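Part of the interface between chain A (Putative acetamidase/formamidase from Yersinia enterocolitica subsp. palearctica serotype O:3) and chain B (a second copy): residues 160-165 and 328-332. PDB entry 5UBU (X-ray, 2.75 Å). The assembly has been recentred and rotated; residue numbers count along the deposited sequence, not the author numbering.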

ATOM      1  N   GLU A 160      24.883 -26.285  12.147  1.00 48.09           N
ATOM      2  CA  GLU A 160      25.879 -26.447  13.215  1.00 51.25           C
ATOM      3  C   GLU A 160      25.844 -25.231  14.133  1.00 49.89           C
ATOM      4  O   GLU A 160      25.862 -25.357  15.361  1.00 51.85           O
ATOM      5  CB  GLU A 160      27.286 -26.610  12.656  1.00 55.73           C
ATOM      6  CG  GLU A 160      27.556 -27.935  11.970  1.00 59.66           C
ATOM      7  CD  GLU A 160      29.043 -28.148  11.657  1.00 65.31           C
ATOM      8  OE1 GLU A 160      29.795 -27.187  11.334  1.00 66.35           O
ATOM      9  OE2 GLU A 160      29.465 -29.306  11.732  1.00 69.01           O
ATOM     10  N   ARG A 161      25.762 -24.060  13.512  1.00 47.73           N
ATOM     11  CA  ARG A 161      25.738 -22.796  14.233  1.00 46.98           C
ATOM     12  C   ARG A 161      24.430 -22.498  14.980  1.00 45.61           C
ATOM     13  O   ARG A 161      24.472 -21.984  16.099  1.00 46.54           O
ATOM     14  CB  ARG A 161      26.038 -21.649  13.257  1.00 45.62           C
ATOM     15  CG  ARG A 161      26.125 -20.282  13.905  1.00 44.79           C
ATOM     16  CD  ARG A 161      26.477 -19.229  12.886  1.00 44.60           C
ATOM     17  NE  ARG A 161      26.612 -17.914  13.506  1.00 44.99           N
ATOM     18  CZ  ARG A 161      26.876 -16.790  12.849  1.00 44.86           C
ATOM     19  NH1 ARG A 161      26.961 -15.644  13.515  1.00 45.46           N
ATOM     20  NH2 ARG A 161      27.050 -16.806  11.535  1.00 45.07           N
ATOM     21  N   HIS A 162      23.285 -22.806  14.365  1.00 43.93           N
ATOM     22  CA  HIS A 162      21.983 -22.514  14.994  1.00 42.61           C
ATOM     23  C   HIS A 162      21.074 -23.712  15.221  1.00 42.61           C
ATOM     24  O   HIS A 162      20.754 -24.452  14.287  1.00 42.72           O
ATOM     25  CB  HIS A 162      21.207 -21.485  14.166  1.00 40.61           C
ATOM     26  CG  HIS A 162      21.934 -20.196  13.979  1.00 40.98           C
ATOM     27  ND1 HIS A 162      22.581 -19.873  12.807  1.00 41.78           N
ATOM     28  CD2 HIS A 162      22.154 -19.168  14.829  1.00 41.61           C
ATOM     29  CE1 HIS A 162      23.144 -18.686  12.932  1.00 42.76           C
ATOM     30  NE2 HIS A 162      22.907 -18.239  14.153  1.00 42.79           N
ATOM     31  N   THR A 163      20.669 -23.886  16.476  1.00 43.76           N
ATOM     32  CA  THR A 163      19.741 -24.936  16.881  1.00 43.24           C
ATOM     33  C   THR A 163      18.598 -24.130  17.468  1.00 42.24           C
ATOM     34  O   THR A 163      18.774 -23.447  18.472  1.00 43.84           O
ATOM     35  CB  THR A 163      20.348 -25.896  17.915  1.00 45.31           C
ATOM     36  OG1 THR A 163      21.466 -26.563  17.336  1.00 45.50           O
ATOM     37  CG2 THR A 163      19.328 -26.939  18.348  1.00 45.59           C
ATOM     38  N   LEU A 164      17.444 -24.175  16.810  1.00 40.23           N
ATOM     39  CA  LEU A 164      16.286 -23.401  17.240  1.00 40.10           C
ATOM     40  C   LEU A 164      15.331 -24.211  18.111  1.00 40.85           C
ATOM     41  O   LEU A 164      15.227 -25.434  17.941  1.00 42.22           O
ATOM     42  CB  LEU A 164      15.527 -22.906  16.013  1.00 37.72           C
ATOM     43  CG  LEU A 164      16.358 -22.164  14.971  1.00 37.62           C
ATOM     44  CD1 LEU A 164      15.445 -21.697  13.845  1.00 37.51           C
ATOM     45  CD2 LEU A 164      17.090 -20.980  15.583  1.00 38.59           C
ATOM     46  N   PRO A 165      14.634 -23.547  19.052  1.00 41.77           N
ATOM     47  CA  PRO A 165      13.669 -24.294  19.852  1.00 43.03           C
ATOM     48  C   PRO A 165      12.473 -24.718  19.011  1.00 41.71           C
ATOM     49  O   PRO A 165      12.123 -24.044  18.034  1.00 41.43           O
ATOM     50  CB  PRO A 165      13.219 -23.282  20.921  1.00 45.23           C
ATOM     51  CG  PRO A 165      14.276 -22.240  20.949  1.00 46.55           C
ATOM     52  CD  PRO A 165      14.817 -22.171  19.551  1.00 43.41           C
TER
ATOM     53  N   GLU B 328      21.519 -13.925  21.069  1.00 53.76           N
ATOM     54  CA  GLU B 328      21.972 -15.308  21.222  1.00 56.39           C
ATOM     55  C   GLU B 328      22.240 -15.958  19.861  1.00 55.21           C
ATOM     56  O   GLU B 328      23.151 -16.774  19.733  1.00 57.39           O
ATOM     57  CB  GLU B 328      20.965 -16.140  22.018  1.00 58.55           C
ATOM     58  CG  GLU B 328      20.962 -15.831  23.507  1.00 61.69           C
ATOM     59  CD  GLU B 328      20.001 -16.713  24.302  1.00 64.11           C
ATOM     60  OE1 GLU B 328      20.365 -17.089  25.445  1.00 67.08           O
ATOM     61  OE2 GLU B 328      18.900 -17.051  23.785  1.00 63.38           O
ATOM     62  N   LEU B 329      21.468 -15.569  18.848  1.00 52.31           N
ATOM     63  CA  LEU B 329      21.617 -16.116  17.498  1.00 51.37           C
ATOM     64  C   LEU B 329      22.777 -15.492  16.700  1.00 51.17           C
ATOM     65  O   LEU B 329      23.031 -15.906  15.567  1.00 50.99           O
ATOM     66  CB  LEU B 329      20.289 -16.011  16.730  1.00 48.92           C
ATOM     67  CG  LEU B 329      19.112 -16.761  17.381  1.00 49.24           C
ATOM     68  CD1 LEU B 329      17.796 -16.451  16.707  1.00 47.30           C
ATOM     69  CD2 LEU B 329      19.355 -18.263  17.403  1.00 51.36           C
ATOM     70  N   LEU B 330      23.483 -14.526  17.299  1.00 51.45           N
ATOM     71  CA  LEU B 330      24.643 -13.885  16.664  1.00 51.95           C
ATOM     72  C   LEU B 330      25.936 -14.653  16.986  1.00 55.57           C
ATOM     73  O   LEU B 330      26.962 -14.431  16.342  1.00 56.61           O
ATOM     74  CB  LEU B 330      24.790 -12.431  17.118  1.00 51.01           C
ATOM     75  CG  LEU B 330      23.645 -11.467  16.827  1.00 48.60           C
ATOM     76  CD1 LEU B 330      23.923 -10.103  17.424  1.00 48.45           C
ATOM     77  CD2 LEU B 330      23.417 -11.345  15.340  1.00 47.01           C
ATOM     78  N   ALA B 331      25.881 -15.544  17.987  1.00 57.92           N
ATOM     79  CA  ALA B 331      27.034 -16.363  18.374  1.00 60.93           C
ATOM     80  C   ALA B 331      27.528 -17.154  17.163  1.00 61.92           C
ATOM     81  O   ALA B 331      26.726 -17.681  16.392  1.00 60.86           O
ATOM     82  CB  ALA B 331      26.653 -17.308  19.505  1.00 62.49           C
ATOM     83  N   GLN B 332      28.846 -17.220  16.992  1.00 64.98           N
ATOM     84  CA  GLN B 332      29.441 -17.928  15.856  1.00 66.35           C
ATOM     85  C   GLN B 332      29.446 -19.437  16.144  1.00 68.48           C
ATOM     86  O   GLN B 332      29.584 -20.270  15.245  1.00 69.18           O
ATOM     87  CB  GLN B 332      30.872 -17.415  15.586  1.00 68.54           C
ATOM     88  CG  GLN B 332      31.412 -17.724  14.182  1.00 69.29           C
ATOM     89  CD  GLN B 332      30.732 -16.915  13.053  1.00 66.15           C
ATOM     90  OE1 GLN B 332      30.294 -15.774  13.256  1.00 63.87           O
ATOM     91  NE2 GLN B 332      30.690 -17.492  11.848  1.00 65.60           N
ATOM     92  OXT GLN B 332      29.292 -19.861  17.291  1.00 69.16           O
TER

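Contact between the two stretches buries 310 Å² in all, and Arg A161 and Leu B329 cover the most of it, followed by Gln B332 and His A162 with nearly equal shares. The segments run in nearly opposite senses, their end-to-end directions lying 163° apart, so that Arg A161 sits nearest Gln B332 (6.3 Å from CA to CA) and His A162 nearest Leu B329 (6.9 Å from CA to CA). At these separations the backbones do not pair with each other. Instead, side chains of chain A reach out to backbone carbonyl oxygens of chain B.

Arg A161 contributes most, with 98 Å² covered. Its CA-to-CB bond points toward chain B, and chi1 to chi3 are all t (-176°, 178°, -178°), with chi4 at -178°; the chain is therefore fully extended and delivers its guanidinium to the end of chain B. Two hydrogen bonds result. Arg A161 NE donates to Ala B331 O at 2.9 Å with an N-H...acceptor angle of 166°, close to linear, while Arg A161 NH1 donates to Leu B330 O at 3.1 Å and 146°, a more bent geometry. Both acceptors lie at the guanidinium edge, near its plane, where the N-H bonds point. Arginine suits the site because one planar group presents several donors at once, here engaging the carbonyls of two consecutive residues. The side-chain oxygen of Gln B332 offers a useful contrast: OE1 is 3.3 Å from Arg A161 NH1 but lies over a face of the guanidinium, and the poor angle rules out a hydrogen bond. Gln B332 nevertheless has 47 Å² covered; its CA-to-CB bond points away, yet the end of its side chain, with chi1 t and chi2 p, comes nearer.

His A162 makes the shortest polar contact. Its CA-to-CB bond points sideways, but with chi1 m (-58°) and chi2 at 102° the ring end approaches chain B, and NE2 donates to Leu B329 O at 2.7 Å with an angle of 152°. That oxygen lies at the ring edge, near its plane, as expected for an N-H donor. Thus the carbonyls of Leu B329, Leu B330 and Ala B331, three in succession, are each engaged by a side chain of chain A. Within chain B the turn is supported by a weak hydrogen bond from Ala B331 N to Glu B328 O, at 3.5 Å.

Leu B329, with 69 Å² covered, combines this polar role with an apolar one. While its carbonyl accepts from His A162, its side chain (chi1 m, chi2 t) places CD2 3.9 Å from His A162 CD2 and 4.0 Å from Leu A164 CD2. The latter residue is buried in the assembly and also uses the m, t rotamer; its CA-to-CB bond points sideways, but its end comes nearer. An aliphatic side chain fits here, since its CD2 methyl meets both a ring carbon of the imidazole and the methyl of the neighbouring leucine. Thr A163, whose CA-to-CB bond points away, makes no contact.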